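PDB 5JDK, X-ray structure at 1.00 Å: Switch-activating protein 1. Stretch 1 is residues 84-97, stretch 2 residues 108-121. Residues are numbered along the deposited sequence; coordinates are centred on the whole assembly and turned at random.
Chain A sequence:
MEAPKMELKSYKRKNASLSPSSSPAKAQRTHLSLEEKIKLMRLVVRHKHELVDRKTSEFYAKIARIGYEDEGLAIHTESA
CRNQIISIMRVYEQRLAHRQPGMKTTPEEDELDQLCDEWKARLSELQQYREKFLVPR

Stretch 1 (84-97) QIISIMRVYEQRLA
Stretch 2, residues 108-121: EEDELDQLCDEWKA

Both stretches are helical throughout, with phi/psi near -63/-42 and regular i to i+4 backbone hydrogen bonds from N to O. Each helix extends beyond its stretch in both directions. The axes approach to 10.2 Å and cross at -106°, so the helices lie nearly crosswise. The register is set by Met-89 CA to Cys-116 CA, 6.5 Å, and Tyr-92 CA to Asp-113 CA, 6.7 Å. Together the stretches bury 621 Å².

The main bump is Tyr-92. With chi1 t (176°) and chi2 -122°, its ring fills the hollow among Asp-113, Cys-116, Asp-117 and Lys-120. Cys-116 CB lies over one ring face, 3.5 Å from the centroid of the Tyr-92 ring and 15° off the normal, a CH-pi contact. The contact is tight: Tyr-92 CG is 3.4 Å from Cys-116 CB. Lys-120 CD sits at the ring edge, 4.2 Å from Tyr-92 CE1. The ring is buried, yet its hydroxyl reaches water 1, 2.6 Å from Tyr-92 OH. That water donates to Asp-117 OD1 at 2.8 Å from its own O, linking the helices.

Lys-120 is the answering bump. Its chain is fully extended (chi1 to chi4 all t) and lies among Met-89, Tyr-92, Glu-93 and Leu-96. The methylenes pack while the ammonium reaches charge: Lys-120 NZ donates to Glu-93 OE2 at 2.8 Å, in a salt bridge. Glu-93 bends to meet it (chi1 m, chi2 m). Water 2 bridges the same pair, 2.8 Å from Glu-93 OE1 and 2.9 Å from Lys-120 NZ.

Met-89 starts sideways, but its m, m, m rotamer folds its end against the other helix. Met-89 CE is 3.3 Å from Cys-116 O, and Met-89 SD meets the Trp-119 edge, 3.9 Å from Trp-119 CD1. Ile-88 (m, t) places CG2 3.6 Å from Cys-116 SG and 4.3 Å from Leu-112 CD1. Ile-85 (m, t) brings CG2 to 3.9 Å from Trp-119 NE1. Trp-119 has chi1 t and chi2 -127°. These apolar groups suit a closely packed, largely buried patch.

Arg-95 (m, t, p; chi4 72°) clamps the other end. Its guanidinium meets Asp-113 (chi1 m) through two hydrogen bonds, Arg-95 NE to Asp-113 OD1 and Arg-95 NH2 to Asp-113 OD2, both 2.9 Å. Arg-95 NH2 also donates to Glu-109 OE2 at 2.9 Å; Glu-109 has chi1 p and chi2 t. Both carboxylates lie at the guanidinium edge, where its N-H groups point, and form salt bridges.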

# COMPACT_ATOMS: atom_id res chain seq x y z
N GLN A 84 8.88 1.52 -0.35
CA GLN A 84 8.01 2.67 -0.59
C GLN A 84 6.63 2.45 0.02
O GLN A 84 6.04 3.36 0.61
CB GLN A 84 7.84 2.94 -2.08
CG GLN A 84 9.09 3.21 -2.87
CD GLN A 84 9.65 4.59 -2.62
OE1 GLN A 84 9.39 5.20 -1.59
NE2 GLN A 84 10.44 5.09 -3.57
N ILE A 85 6.09 1.24 -0.14
CA ILE A 85 4.77 0.94 0.41
C ILE A 85 4.82 0.91 1.94
O ILE A 85 3.93 1.43 2.61
CB ILE A 85 4.23 -0.38 -0.19
CG1 ILE A 85 4.12 -0.26 -1.71
CG2 ILE A 85 2.88 -0.74 0.43
CD1 ILE A 85 4.00 -1.58 -2.41
N ILE A 86 5.87 0.31 2.50
CA ILE A 86 6.06 0.32 3.95
C ILE A 86 6.04 1.74 4.49
O ILE A 86 5.38 2.03 5.49
CB ILE A 86 7.36 -0.42 4.34
CG1 ILE A 86 7.15 -1.92 4.13
CG2 ILE A 86 7.77 -0.12 5.77
CD1 ILE A 86 8.42 -2.75 4.24
N SER A 87 6.77 2.63 3.82
CA SER A 87 6.83 4.02 4.27
C SER A 87 5.48 4.71 4.13
O SER A 87 5.06 5.44 5.04
CB SER A 87 7.90 4.77 3.49
OG SER A 87 7.98 6.10 3.96
N ILE A 88 4.78 4.51 3.01
CA ILE A 88 3.45 5.08 2.86
C ILE A 88 2.55 4.64 4.01
O ILE A 88 1.78 5.44 4.56
CB ILE A 88 2.87 4.69 1.48
CG1 ILE A 88 3.58 5.47 0.36
CG2 ILE A 88 1.35 4.90 1.42
CD1 ILE A 88 3.37 4.89 -1.01
N MET A 89 2.59 3.36 4.35
CA MET A 89 1.72 2.85 5.41
C MET A 89 2.14 3.36 6.79
O MET A 89 1.27 3.58 7.65
CB MET A 89 1.67 1.33 5.36
CG MET A 89 1.05 0.78 4.08
SD MET A 89 -0.64 1.35 3.75
CE MET A 89 -1.54 0.51 5.06
N ARG A 90 3.44 3.53 7.03
CA ARG A 90 3.88 4.10 8.30
C ARG A 90 3.41 5.54 8.43
O ARG A 90 2.90 5.94 9.49
CB ARG A 90 5.40 4.01 8.40
CG ARG A 90 5.88 4.50 9.74
CD ARG A 90 7.34 4.18 9.96
NE ARG A 90 7.82 4.76 11.21
CZ ARG A 90 7.77 4.16 12.40
NH1 ARG A 90 7.24 2.95 12.52
NH2 ARG A 90 8.24 4.78 13.47
N VAL A 91 3.55 6.31 7.36
CA VAL A 91 3.05 7.68 7.37
C VAL A 91 1.54 7.69 7.55
O VAL A 91 1.00 8.52 8.29
CB VAL A 91 3.50 8.43 6.10
CG1 VAL A 91 2.77 9.77 5.98
CG2 VAL A 91 5.01 8.63 6.15
N TYR A 92 0.84 6.73 6.94
CA TYR A 92 -0.60 6.63 7.15
C TYR A 92 -0.95 6.44 8.62
O TYR A 92 -1.86 7.10 9.15
CB TYR A 92 -1.17 5.49 6.30
CG TYR A 92 -2.65 5.26 6.52
CD1 TYR A 92 -3.14 4.03 6.95
CD2 TYR A 92 -3.57 6.27 6.28
CE1 TYR A 92 -4.50 3.82 7.12
CE2 TYR A 92 -4.93 6.08 6.47
CZ TYR A 92 -5.38 4.85 6.89
OH TYR A 92 -6.73 4.63 7.08
N GLU A 93 -0.24 5.54 9.31
CA GLU A 93 -0.53 5.35 10.73
C GLU A 93 -0.25 6.62 11.52
O GLU A 93 -0.97 6.94 12.47
CB GLU A 93 0.24 4.15 11.27
CG GLU A 93 -0.25 2.81 10.71
CD GLU A 93 -1.65 2.43 11.17
OE1 GLU A 93 -2.07 2.89 12.25
OE2 GLU A 93 -2.31 1.66 10.46
N GLN A 94 0.78 7.37 11.14
CA GLN A 94 1.04 8.65 11.79
C GLN A 94 -0.09 9.65 11.53
O GLN A 94 -0.53 10.37 12.44
CB GLN A 94 2.39 9.19 11.34
CG GLN A 94 3.52 8.29 11.84
CD GLN A 94 4.87 8.62 11.27
OE1 GLN A 94 5.03 9.52 10.44
NE2 GLN A 94 5.88 7.87 11.72
N ARG A 95 -0.59 9.68 10.29
CA ARG A 95 -1.72 10.54 9.97
C ARG A 95 -2.94 10.15 10.80
O ARG A 95 -3.64 11.03 11.31
CB ARG A 95 -2.03 10.48 8.47
CG ARG A 95 -0.95 11.17 7.64
CD ARG A 95 -1.17 11.02 6.13
NE ARG A 95 -2.52 11.40 5.74
CZ ARG A 95 -2.96 12.65 5.72
NH1 ARG A 95 -2.15 13.67 5.97
NH2 ARG A 95 -4.23 12.87 5.43
N LEU A 96 -3.20 8.86 10.96
CA LEU A 96 -4.34 8.45 11.78
C LEU A 96 -4.15 8.92 13.21
O LEU A 96 -5.10 9.39 13.86
CB LEU A 96 -4.50 6.93 11.75
CG LEU A 96 -4.98 6.31 10.45
CD1 LEU A 96 -5.08 4.80 10.60
CD2 LEU A 96 -6.32 6.87 10.04
N ALA A 97 -2.94 8.78 13.74
CA ALA A 97 -2.68 9.16 15.12
C ALA A 97 -2.82 10.66 15.33
O ALA A 97 -3.11 11.11 16.44
CB ALA A 97 -1.29 8.71 15.54
N GLU A 108 -6.75 14.72 -2.58
CA GLU A 108 -5.63 13.81 -2.77
C GLU A 108 -5.28 13.09 -1.47
O GLU A 108 -5.05 11.87 -1.47
CB GLU A 108 -4.42 14.57 -3.31
CG GLU A 108 -4.67 15.31 -4.62
CD GLU A 108 -5.24 16.71 -4.44
OE1 GLU A 108 -5.53 17.14 -3.30
OE2 GLU A 108 -5.44 17.39 -5.48
N GLU A 109 -5.26 13.81 -0.35
CA GLU A 109 -4.95 13.13 0.89
C GLU A 109 -6.06 12.17 1.26
O GLU A 109 -5.79 11.06 1.76
CB GLU A 109 -4.62 14.13 2.00
CG GLU A 109 -5.78 14.71 2.74
CD GLU A 109 -5.32 15.85 3.62
OE1 GLU A 109 -5.42 17.00 3.18
OE2 GLU A 109 -4.84 15.60 4.75
N ASP A 110 -7.31 12.53 0.97
CA ASP A 110 -8.40 11.60 1.23
C ASP A 110 -8.26 10.32 0.39
O ASP A 110 -8.52 9.21 0.89
CB ASP A 110 -9.75 12.26 0.95
CG ASP A 110 -10.16 13.29 2.02
OD1 ASP A 110 -9.46 13.47 3.04
OD2 ASP A 110 -11.23 13.92 1.81
N GLU A 111 -7.89 10.46 -0.89
CA GLU A 111 -7.73 9.27 -1.73
C GLU A 111 -6.61 8.39 -1.22
O GLU A 111 -6.76 7.16 -1.10
CB GLU A 111 -7.49 9.61 -3.20
CG GLU A 111 -7.39 8.30 -3.99
CD GLU A 111 -7.23 8.44 -5.48
OE1 GLU A 111 -6.99 9.56 -5.98
OE2 GLU A 111 -7.35 7.39 -6.16
N LEU A 112 -5.45 8.98 -0.92
CA LEU A 112 -4.35 8.14 -0.44
C LEU A 112 -4.72 7.47 0.87
O LEU A 112 -4.45 6.28 1.07
CB LEU A 112 -3.05 8.94 -0.32
CG LEU A 112 -1.81 8.10 -0.00
CD1 LEU A 112 -1.61 6.96 -0.95
CD2 LEU A 112 -0.57 8.98 -0.01
N ASP A 113 -5.36 8.20 1.78
CA ASP A 113 -5.78 7.59 3.04
C ASP A 113 -6.74 6.43 2.79
O ASP A 113 -6.67 5.41 3.48
CB ASP A 113 -6.43 8.64 3.94
CG ASP A 113 -5.44 9.60 4.60
OD1 ASP A 113 -4.21 9.38 4.54
OD2 ASP A 113 -5.93 10.58 5.21
N GLN A 114 -7.69 6.60 1.85
CA GLN A 114 -8.65 5.53 1.59
C GLN A 114 -7.96 4.30 1.02
O GLN A 114 -8.28 3.16 1.41
CB GLN A 114 -9.73 6.03 0.63
CG GLN A 114 -10.85 5.02 0.39
CD GLN A 114 -10.47 3.90 -0.57
OE1 GLN A 114 -10.69 2.72 -0.28
NE2 GLN A 114 -9.89 4.26 -1.71
N LEU A 115 -7.02 4.50 0.11
CA LEU A 115 -6.25 3.38 -0.42
C LEU A 115 -5.47 2.68 0.68
O LEU A 115 -5.43 1.44 0.73
CB LEU A 115 -5.31 3.88 -1.52
CG LEU A 115 -6.01 4.36 -2.79
CD1 LEU A 115 -5.06 5.18 -3.64
CD2 LEU A 115 -6.54 3.18 -3.59
N CYS A 116 -4.85 3.46 1.57
CA CYS A 116 -4.13 2.87 2.68
C CYS A 116 -5.05 2.09 3.61
O CYS A 116 -4.69 1.01 4.08
CB CYS A 116 -3.39 3.97 3.44
SG CYS A 116 -2.02 4.71 2.53
N ASP A 117 -6.24 2.62 3.89
CA ASP A 117 -7.19 1.88 4.71
C ASP A 117 -7.52 0.53 4.09
O ASP A 117 -7.57 -0.50 4.78
CB ASP A 117 -8.47 2.71 4.87
CG ASP A 117 -9.55 1.97 5.60
OD1 ASP A 117 -9.43 1.79 6.83
OD2 ASP A 117 -10.53 1.55 4.95
N GLU A 118 -7.73 0.51 2.77
CA GLU A 118 -8.09 -0.73 2.09
C GLU A 118 -6.93 -1.72 2.11
O GLU A 118 -7.12 -2.93 2.31
CB GLU A 118 -8.56 -0.40 0.68
CG GLU A 118 -9.14 -1.58 -0.05
CD GLU A 118 -9.93 -1.23 -1.30
OE1 GLU A 118 -10.23 -0.05 -1.51
OE2 GLU A 118 -10.25 -2.17 -2.05
N TRP A 119 -5.70 -1.22 1.93
CA TRP A 119 -4.54 -2.10 1.97
C TRP A 119 -4.30 -2.64 3.38
O TRP A 119 -4.03 -3.84 3.56
CB TRP A 119 -3.31 -1.37 1.44
CG TRP A 119 -2.11 -2.25 1.31
CD1 TRP A 119 -0.87 -2.04 1.84
CD2 TRP A 119 -2.03 -3.50 0.60
NE1 TRP A 119 -0.02 -3.06 1.49
CE2 TRP A 119 -0.72 -3.97 0.73
CE3 TRP A 119 -2.94 -4.25 -0.15
CZ2 TRP A 119 -0.29 -5.18 0.16
CZ3 TRP A 119 -2.51 -5.44 -0.72
CH2 TRP A 119 -1.20 -5.89 -0.56
N LYS A 120 -4.41 -1.77 4.39
CA LYS A 120 -4.32 -2.19 5.78
C LYS A 120 -5.30 -3.32 6.06
O LYS A 120 -4.96 -4.31 6.75
CB LYS A 120 -4.61 -0.97 6.66
CG LYS A 120 -4.72 -1.26 8.13
CD LYS A 120 -4.84 0.05 8.91
CE LYS A 120 -5.09 -0.18 10.38
NZ LYS A 120 -4.94 1.08 11.16
N ALA A 121 -6.54 -3.18 5.57
CA ALA A 121 -7.55 -4.21 5.78
C ALA A 121 -7.16 -5.53 5.12
O ALA A 121 -7.39 -6.60 5.69
CB ALA A 121 -8.91 -3.72 5.29
O HOH W 1 -7.55 2.70 8.66
O HOH W 2 -4.17 1.87 13.81